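Local coordinates for protein transcriptional regulator (Bacillus halodurans, PDB 1Z4E) that adopts the GNAT acetyltransferase fold and probably transfers acyl groups, at residues Glu16-Met21 / Asn55-Ala60; Glu89-His94 / Gln105-Ala110. All coordinates share one frame; numbering follows the deposited sequence.

Interaction 1 of 2, residues Glu16-Met21 / Asn55-Ala60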
ATOM      1  N   GLU A  16      -7.296 -21.987   7.444  1.00 13.80           N
ATOM      2  CA  GLU A  16      -6.887 -22.440   8.771  1.00 14.88           C
ATOM      3  C   GLU A  16      -5.365 -22.400   8.919  1.00 15.19           C
ATOM      4  O   GLU A  16      -4.838 -21.899   9.927  1.00 15.40           O
ATOM      5  CB  GLU A  16      -7.426 -23.856   9.029  1.00 19.45           C
ATOM      6  CG  GLU A  16      -7.184 -24.400  10.434  1.00 24.25           C
ATOM      7  CD  GLU A  16      -5.835 -25.077  10.579  1.00 24.79           C
ATOM      8  OE1 GLU A  16      -5.433 -25.794   9.643  1.00 25.49           O
ATOM      9  OE2 GLU A  16      -5.184 -24.910  11.633  1.00 27.65           O
ATOM     10  N   GLN A  17      -4.651 -22.911   7.920  1.00 18.67           N
ATOM     11  CA  GLN A  17      -3.196 -22.906   7.982  1.00 19.67           C
ATOM     12  C   GLN A  17      -2.622 -21.498   7.869  1.00 15.92           C
ATOM     13  O   GLN A  17      -1.634 -21.186   8.524  1.00 13.49           O
ATOM     14  CB  GLN A  17      -2.594 -23.796   6.888  1.00 18.27           C
ATOM     15  CG  GLN A  17      -2.841 -25.277   7.098  1.00 21.55           C
ATOM     16  CD  GLN A  17      -2.196 -26.123   6.020  1.00 21.03           C
ATOM     17  OE1 GLN A  17      -0.968 -26.191   5.916  1.00 23.39           O
ATOM     18  NE2 GLN A  17      -3.022 -26.771   5.205  1.00 21.32           N
ATOM     19  N   MET A  18      -3.230 -20.646   7.047  1.00 12.84           N
ATOM     20  CA  MET A  18      -2.723 -19.278   6.909  1.00 14.12           C
ATOM     21  C   MET A  18      -2.837 -18.514   8.233  1.00 14.64           C
ATOM     22  O   MET A  18      -1.888 -17.845   8.649  1.00 13.73           O
ATOM     23  CB  MET A  18      -3.469 -18.518   5.798  1.00  1.94           C
ATOM     24  CG  MET A  18      -3.127 -18.979   4.366  1.00  2.30           C
ATOM     25  SD  MET A  18      -3.729 -17.838   3.049  1.00 10.58           S
ATOM     26  CE  MET A  18      -5.472 -18.050   3.200  1.00 18.80           C
ATOM     27  N   VAL A  19      -3.992 -18.616   8.895  1.00 13.24           N
ATOM     28  CA  VAL A  19      -4.196 -17.930  10.173  1.00 13.49           C
ATOM     29  C   VAL A  19      -3.190 -18.444  11.203  1.00 15.22           C
ATOM     30  O   VAL A  19      -2.624 -17.664  11.967  1.00 13.80           O
ATOM     31  CB  VAL A  19      -5.631 -18.142  10.721  1.00 17.92           C
ATOM     32  CG1 VAL A  19      -5.778 -17.471  12.094  1.00 17.09           C
ATOM     33  CG2 VAL A  19      -6.645 -17.561   9.749  1.00 18.24           C
ATOM     34  N   HIS A  20      -2.961 -19.754  11.215  1.00 17.33           N
ATOM     35  CA  HIS A  20      -2.002 -20.330  12.152  1.00 17.22           C
ATOM     36  C   HIS A  20      -0.602 -19.732  11.911  1.00 16.52           C
ATOM     37  O   HIS A  20       0.101 -19.378  12.862  1.00 15.15           O
ATOM     38  CB  HIS A  20      -1.956 -21.853  12.002  1.00 26.65           C
ATOM     39  CG  HIS A  20      -1.163 -22.538  13.073  1.00 31.78           C
ATOM     40  ND1 HIS A  20      -1.532 -22.514  14.401  1.00 43.32           N
ATOM     41  CD2 HIS A  20      -0.008 -23.243  13.017  1.00 44.10           C
ATOM     42  CE1 HIS A  20      -0.638 -23.175  15.117  1.00 44.81           C
ATOM     43  NE2 HIS A  20       0.297 -23.627  14.301  1.00 44.84           N
ATOM     44  N   MET A  21      -0.211 -19.606  10.642  1.00 16.52           N
ATOM     45  CA  MET A  21       1.097 -19.049  10.286  1.00 15.86           C
ATOM     46  C   MET A  21       1.184 -17.599  10.764  1.00 16.48           C
ATOM     47  O   MET A  21       2.202 -17.174  11.317  1.00 15.82           O
ATOM     48  CB  MET A  21       1.319 -19.135   8.763  1.00  8.04           C
ATOM     49  CG  MET A  21       2.773 -18.878   8.299  1.00 14.52           C
ATOM     50  SD  MET A  21       3.099 -19.270   6.536  1.00 11.16           S
ATOM     51  CE  MET A  21       2.829 -21.020   6.517  1.00 10.61           C
ATOM     52  N   ASN A  55      -6.862  -7.977  -5.585  1.00 15.66           N
ATOM     53  CA  ASN A  55      -6.392  -8.171  -4.216  1.00 16.14           C
ATOM     54  C   ASN A  55      -6.298  -9.687  -4.074  1.00 16.36           C
ATOM     55  O   ASN A  55      -7.307 -10.379  -4.167  1.00 15.10           O
ATOM     56  CB  ASN A  55      -7.408  -7.591  -3.227  1.00 15.22           C
ATOM     57  CG  ASN A  55      -6.809  -7.322  -1.870  1.00 18.82           C
ATOM     58  OD1 ASN A  55      -5.586  -7.356  -1.701  1.00 22.33           O
ATOM     59  ND2 ASN A  55      -7.661  -7.035  -0.891  1.00 21.04           N
ATOM     60  N   GLU A  56      -5.093 -10.210  -3.860  1.00 17.36           N
ATOM     61  CA  GLU A  56      -4.935 -11.655  -3.784  1.00 19.24           C
ATOM     62  C   GLU A  56      -4.105 -12.198  -2.634  1.00 19.87           C
ATOM     63  O   GLU A  56      -3.166 -11.558  -2.152  1.00 19.00           O
ATOM     64  CB  GLU A  56      -4.310 -12.169  -5.083  1.00 18.91           C
ATOM     65  CG  GLU A  56      -4.917 -11.582  -6.348  1.00 20.29           C
ATOM     66  CD  GLU A  56      -4.206 -12.041  -7.598  1.00 24.25           C
ATOM     67  OE1 GLU A  56      -2.967 -12.195  -7.554  1.00 23.76           O
ATOM     68  OE2 GLU A  56      -4.884 -12.234  -8.630  1.00 22.44           O
ATOM     69  N   LEU A  57      -4.468 -13.403  -2.208  1.00 17.12           N
ATOM     70  CA  LEU A  57      -3.739 -14.109  -1.169  1.00 18.71           C
ATOM     71  C   LEU A  57      -3.051 -15.230  -1.934  1.00 15.71           C
ATOM     72  O   LEU A  57      -3.703 -16.008  -2.645  1.00 17.39           O
ATOM     73  CB  LEU A  57      -4.694 -14.667  -0.113  1.00 15.76           C
ATOM     74  CG  LEU A  57      -5.170 -13.617   0.892  1.00 21.81           C
ATOM     75  CD1 LEU A  57      -6.369 -14.134   1.682  1.00 19.33           C
ATOM     76  CD2 LEU A  57      -4.005 -13.261   1.819  1.00 21.16           C
ATOM     77  N   ILE A  58      -1.734 -15.290  -1.802  1.00 13.89           N
ATOM     78  CA  ILE A  58      -0.923 -16.283  -2.496  1.00 13.34           C
ATOM     79  C   ILE A  58      -0.239 -17.205  -1.494  1.00 14.11           C
ATOM     80  O   ILE A  58       0.304 -16.736  -0.495  1.00 16.25           O
ATOM     81  CB  ILE A  58       0.182 -15.588  -3.319  1.00 13.92           C
ATOM     82  CG1 ILE A  58      -0.433 -14.492  -4.201  1.00 15.58           C
ATOM     83  CG2 ILE A  58       0.955 -16.609  -4.124  1.00 17.24           C
ATOM     84  CD1 ILE A  58      -1.500 -14.991  -5.174  1.00 14.39           C
ATOM     85  N   VAL A  59      -0.262 -18.510  -1.766  1.00 14.39           N
ATOM     86  CA  VAL A  59       0.388 -19.471  -0.879  1.00 15.12           C
ATOM     87  C   VAL A  59       1.401 -20.350  -1.612  1.00 15.91           C
ATOM     88  O   VAL A  59       1.251 -20.633  -2.812  1.00 14.66           O
ATOM     89  CB  VAL A  59      -0.640 -20.413  -0.174  1.00  9.53           C
ATOM     90  CG1 VAL A  59      -1.503 -19.619   0.811  1.00 10.82           C
ATOM     91  CG2 VAL A  59      -1.512 -21.128  -1.213  1.00 10.25           C
ATOM     92  N   ALA A  60       2.446 -20.743  -0.880  1.00 11.67           N
ATOM     93  CA  ALA A  60       3.488 -21.637  -1.374  1.00 12.57           C
ATOM     94  C   ALA A  60       3.107 -22.960  -0.715  1.00 12.98           C
ATOM     95  O   ALA A  60       2.889 -23.013   0.501  1.00 16.72           O
ATOM     96  CB  ALA A  60       4.860 -21.182  -0.889  1.00 12.86           C
TER

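Interaction 2 of 2, residues Glu89-His94 / Gln105-Ala110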
ATOM      1  N   GLU A  89       2.202  -7.546   1.002  1.00 14.82           N
ATOM      2  CA  GLU A  89       2.009  -7.386   2.440  1.00 18.06           C
ATOM      3  C   GLU A  89       2.033  -8.713   3.191  1.00 19.05           C
ATOM      4  O   GLU A  89       1.482  -9.710   2.728  1.00 16.63           O
ATOM      5  CB  GLU A  89       0.671  -6.684   2.702  1.00 21.49           C
ATOM      6  CG  GLU A  89       0.276  -6.557   4.171  1.00 16.22           C
ATOM      7  CD  GLU A  89       1.263  -5.729   4.980  1.00 18.68           C
ATOM      8  OE1 GLU A  89       1.709  -4.678   4.483  1.00 20.22           O
ATOM      9  OE2 GLU A  89       1.578  -6.125   6.123  1.00 24.32           O
ATOM     10  N   GLY A  90       2.692  -8.709   4.347  1.00 20.67           N
ATOM     11  CA  GLY A  90       2.761  -9.889   5.190  1.00 23.56           C
ATOM     12  C   GLY A  90       3.295 -11.167   4.574  1.00 18.43           C
ATOM     13  O   GLY A  90       2.598 -12.178   4.525  1.00 23.24           O
ATOM     14  N   VAL A  91       4.534 -11.122   4.100  1.00 21.76           N
ATOM     15  CA  VAL A  91       5.155 -12.300   3.525  1.00 21.31           C
ATOM     16  C   VAL A  91       5.588 -13.146   4.718  1.00 21.42           C
ATOM     17  O   VAL A  91       6.374 -12.695   5.551  1.00 23.65           O
ATOM     18  CB  VAL A  91       6.393 -11.931   2.687  1.00 18.50           C
ATOM     19  CG1 VAL A  91       7.064 -13.197   2.162  1.00 19.43           C
ATOM     20  CG2 VAL A  91       5.979 -11.042   1.523  1.00 18.27           C
ATOM     21  N   ARG A  92       5.059 -14.357   4.813  1.00 20.37           N
ATOM     22  CA  ARG A  92       5.407 -15.245   5.916  1.00 19.86           C
ATOM     23  C   ARG A  92       5.870 -16.599   5.387  1.00 20.37           C
ATOM     24  O   ARG A  92       5.345 -17.098   4.390  1.00 14.25           O
ATOM     25  CB  ARG A  92       4.190 -15.452   6.826  1.00 17.92           C
ATOM     26  CG  ARG A  92       3.587 -14.171   7.411  1.00 18.37           C
ATOM     27  CD  ARG A  92       4.387 -13.642   8.604  1.00 19.70           C
ATOM     28  NE  ARG A  92       3.739 -12.478   9.210  1.00 27.85           N
ATOM     29  CZ  ARG A  92       4.014 -11.211   8.903  1.00 24.74           C
ATOM     30  NH1 ARG A  92       4.940 -10.924   7.990  1.00 18.09           N
ATOM     31  NH2 ARG A  92       3.363 -10.226   9.513  1.00 27.57           N
ATOM     32  N   THR A  93       6.862 -17.181   6.051  1.00 13.68           N
ATOM     33  CA  THR A  93       7.368 -18.500   5.688  1.00 17.14           C
ATOM     34  C   THR A  93       7.170 -19.389   6.917  1.00 16.15           C
ATOM     35  O   THR A  93       7.286 -18.917   8.050  1.00 15.58           O
ATOM     36  CB  THR A  93       8.870 -18.459   5.320  1.00 21.55           C
ATOM     37  OG1 THR A  93       9.053 -17.673   4.136  1.00 25.24           O
ATOM     38  CG2 THR A  93       9.392 -19.865   5.055  1.00 28.98           C
ATOM     39  N   HIS A  94       6.846 -20.660   6.688  1.00 14.45           N
ATOM     40  CA  HIS A  94       6.627 -21.629   7.764  1.00 15.88           C
ATOM     41  C   HIS A  94       7.835 -21.616   8.711  1.00 15.41           C
ATOM     42  O   HIS A  94       8.981 -21.642   8.259  1.00 14.12           O
ATOM     43  CB  HIS A  94       6.450 -23.023   7.151  1.00 19.86           C
ATOM     44  CG  HIS A  94       5.904 -24.044   8.100  1.00 26.57           C
ATOM     45  ND1 HIS A  94       6.558 -24.417   9.255  1.00 23.77           N
ATOM     46  CD2 HIS A  94       4.770 -24.781   8.054  1.00 36.25           C
ATOM     47  CE1 HIS A  94       5.850 -25.342   9.879  1.00 30.38           C
ATOM     48  NE2 HIS A  94       4.760 -25.581   9.170  1.00 32.27           N
ATOM     49  N   GLN A 105      11.108 -17.556  -3.593  1.00 16.29           N
ATOM     50  CA  GLN A 105      10.260 -18.057  -4.672  1.00 17.87           C
ATOM     51  C   GLN A 105       8.887 -17.392  -4.653  1.00 17.38           C
ATOM     52  O   GLN A 105       8.361 -17.005  -5.691  1.00 15.49           O
ATOM     53  CB  GLN A 105      10.063 -19.570  -4.554  1.00 20.23           C
ATOM     54  CG  GLN A 105      11.277 -20.390  -4.915  1.00 23.19           C
ATOM     55  CD  GLN A 105      11.032 -21.873  -4.739  1.00 29.85           C
ATOM     56  OE1 GLN A 105      10.205 -22.463  -5.432  1.00 28.68           O
ATOM     57  NE2 GLN A 105      11.745 -22.483  -3.799  1.00 27.65           N
ATOM     58  N   LEU A 106       8.309 -17.265  -3.466  1.00 17.65           N
ATOM     59  CA  LEU A 106       6.991 -16.659  -3.331  1.00 17.08           C
ATOM     60  C   LEU A 106       6.982 -15.200  -3.798  1.00 13.68           C
ATOM     61  O   LEU A 106       6.088 -14.781  -4.536  1.00 14.98           O
ATOM     62  CB  LEU A 106       6.530 -16.769  -1.870  1.00 16.66           C
ATOM     63  CG  LEU A 106       5.072 -16.483  -1.523  1.00 23.03           C
ATOM     64  CD1 LEU A 106       4.138 -17.370  -2.354  1.00 19.21           C
ATOM     65  CD2 LEU A 106       4.871 -16.738  -0.028  1.00 23.78           C
ATOM     66  N   VAL A 107       7.976 -14.424  -3.379  1.00 13.73           N
ATOM     67  CA  VAL A 107       8.045 -13.023  -3.778  1.00 13.14           C
ATOM     68  C   VAL A 107       8.355 -12.884  -5.274  1.00 13.96           C
ATOM     69  O   VAL A 107       7.785 -12.034  -5.955  1.00 14.03           O
ATOM     70  CB  VAL A 107       9.107 -12.262  -2.954  1.00 15.36           C
ATOM     71  CG1 VAL A 107       9.256 -10.837  -3.466  1.00 14.25           C
ATOM     72  CG2 VAL A 107       8.709 -12.264  -1.494  1.00 18.39           C
ATOM     73  N   CYS A 108       9.256 -13.716  -5.788  1.00 15.55           N
ATOM     74  CA  CYS A 108       9.581 -13.655  -7.212  1.00 14.31           C
ATOM     75  C   CYS A 108       8.334 -13.970  -8.042  1.00 14.38           C
ATOM     76  O   CYS A 108       8.097 -13.358  -9.082  1.00 14.82           O
ATOM     77  CB  CYS A 108      10.705 -14.643  -7.542  1.00 14.36           C
ATOM     78  SG  CYS A 108      12.334 -14.091  -6.954  1.00 22.97           S
ATOM     79  N   TRP A 109       7.532 -14.918  -7.568  1.00 11.40           N
ATOM     80  CA  TRP A 109       6.301 -15.302  -8.255  1.00 12.39           C
ATOM     81  C   TRP A 109       5.351 -14.104  -8.276  1.00 14.02           C
ATOM     82  O   TRP A 109       4.752 -13.774  -9.309  1.00 12.17           O
ATOM     83  CB  TRP A 109       5.638 -16.466  -7.515  1.00 16.55           C
ATOM     84  CG  TRP A 109       4.522 -17.124  -8.266  1.00 19.41           C
ATOM     85  CD1 TRP A 109       4.617 -18.200  -9.103  1.00 23.63           C
ATOM     86  CD2 TRP A 109       3.135 -16.771  -8.221  1.00 20.26           C
ATOM     87  NE1 TRP A 109       3.371 -18.543  -9.574  1.00 19.63           N
ATOM     88  CE2 TRP A 109       2.445 -17.683  -9.048  1.00 20.76           C
ATOM     89  CE3 TRP A 109       2.407 -15.775  -7.558  1.00 22.14           C
ATOM     90  CZ2 TRP A 109       1.058 -17.628  -9.231  1.00 22.51           C
ATOM     91  CZ3 TRP A 109       1.029 -15.721  -7.740  1.00 23.62           C
ATOM     92  CH2 TRP A 109       0.371 -16.644  -8.569  1.00 23.64           C
ATOM     93  N   ALA A 110       5.219 -13.451  -7.127  1.00 20.79           N
ATOM     94  CA  ALA A 110       4.352 -12.283  -6.996  1.00 21.77           C
ATOM     95  C   ALA A 110       4.823 -11.147  -7.899  1.00 20.04           C
ATOM     96  O   ALA A 110       4.008 -10.433  -8.482  1.00 19.23           O
ATOM     97  CB  ALA A 110       4.317 -11.817  -5.541  1.00 18.17           C
TER

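Interaction 1 of 2, residues Glu16-Met21 / Asn55-Ala60
M18 of helix 15-24 and V59 of strand 55-62 mark the closest approach of the two backbones, their CA atoms 8.4 Å apart, so that helix and strand meet through side chains alone. M18 bridges the gap. With CG set beside its own backbone N (chi1 -72°), the chain runs out from the helix toward the strand and bends at the thioether, where chi3 is -68°. The sulphur lands on one branch of V59, SD lying 3.6 Å from CG1, and CG of M18 follows at 4.0 Å from that same methyl. The two side chains cross at about a right angle, with SD and CG of M18 both against CG1 of V59. The bend carries the terminal methyl the other way along the strand, to L57, whose CD1 is 4.3 Å from CE of M18. L57 and V59, two residues apart, both point at the helix, whereas I58 between them turns to the opposite face of the sheet. Around M18 and L57, L57 also packs on F46 and I49 of helix 40-51, M18 on M69 of strand 65-76, and L78 of the second subunit touches both. One residue before M18, Q17 hydrogen-bonds through its side-chain amide to the backbone of E64 and I66. The contact itself is wholly apolar and buried: a flexible thioether fitted against branched aliphatic groups, its geometry set by shape rather than by directional bonds, which packs the first helix of the GNAT fold against one face of the central sheet.

Interaction 2 of 2, residues Glu89-His94 / Gln105-Ala110
V91 on strand 84-93 points at helix 102-116 and meets V107 through one methyl of each, the closer part of the contact. CG1 of V91 lies 4.1 Å from CG2 of V107, and the side chains cross at roughly a right angle. In V91 the touching branch is anti to the backbone N (chi1 177°), whereas the touching CG2 of V107 lies beside its own. One helical position earlier, L106 also points to the strand, but its CD2 comes only within 4.5 Å of the backbone O of R92, a looser approach of a methyl to a carbonyl. The side chain of R92 leaves on the other face of the strand. There it folds back along its own backbone, where NH1 makes a weak hydrogen bond of 3.3 Å to O of V91, and NE forms a long, weak ion pair with D25. This polar side, with R130 close to the guanidinium, contrasts with the apolar helix side. The two segments bury 114 Å² between them, and both valines have further neighbours: V91 leans on Y137, and V107 on F136 and L140, all of helix 133-140. L106 reaches L70, I58, A60 and I7. The connection, which includes G101, is glycine-rich, as in the acyl-CoA-binding loop of GNAT enzymes, and probably serves the same purpose. Strand and helix open a beta-alpha-beta unit completed by parallel strand 119-127, with helix 102-116 over the sheet beside helix 133-140.

Overall arrangement
From the N terminus, helix 15-24 comes first, and interaction 1 closes a loop, with 33 residues between segments 16-21 and 55-60, helix 40-51 among them, when the chain returns as strand 55-62. Interaction 2 opens only later and closes a much shorter loop, with ten residues between segments 89-94 and 105-110, so the two stand in series, neither nesting nor crossing. They share one sheet but pack helices on its opposite faces, their centres about 10 Å apart. I58 links them through the sheet: its CG2 lies 3.7 Å from CD1 of L106, and it also packs on W109. M21 adds a second link, its sulphur resting near the backbone of R92 and H94.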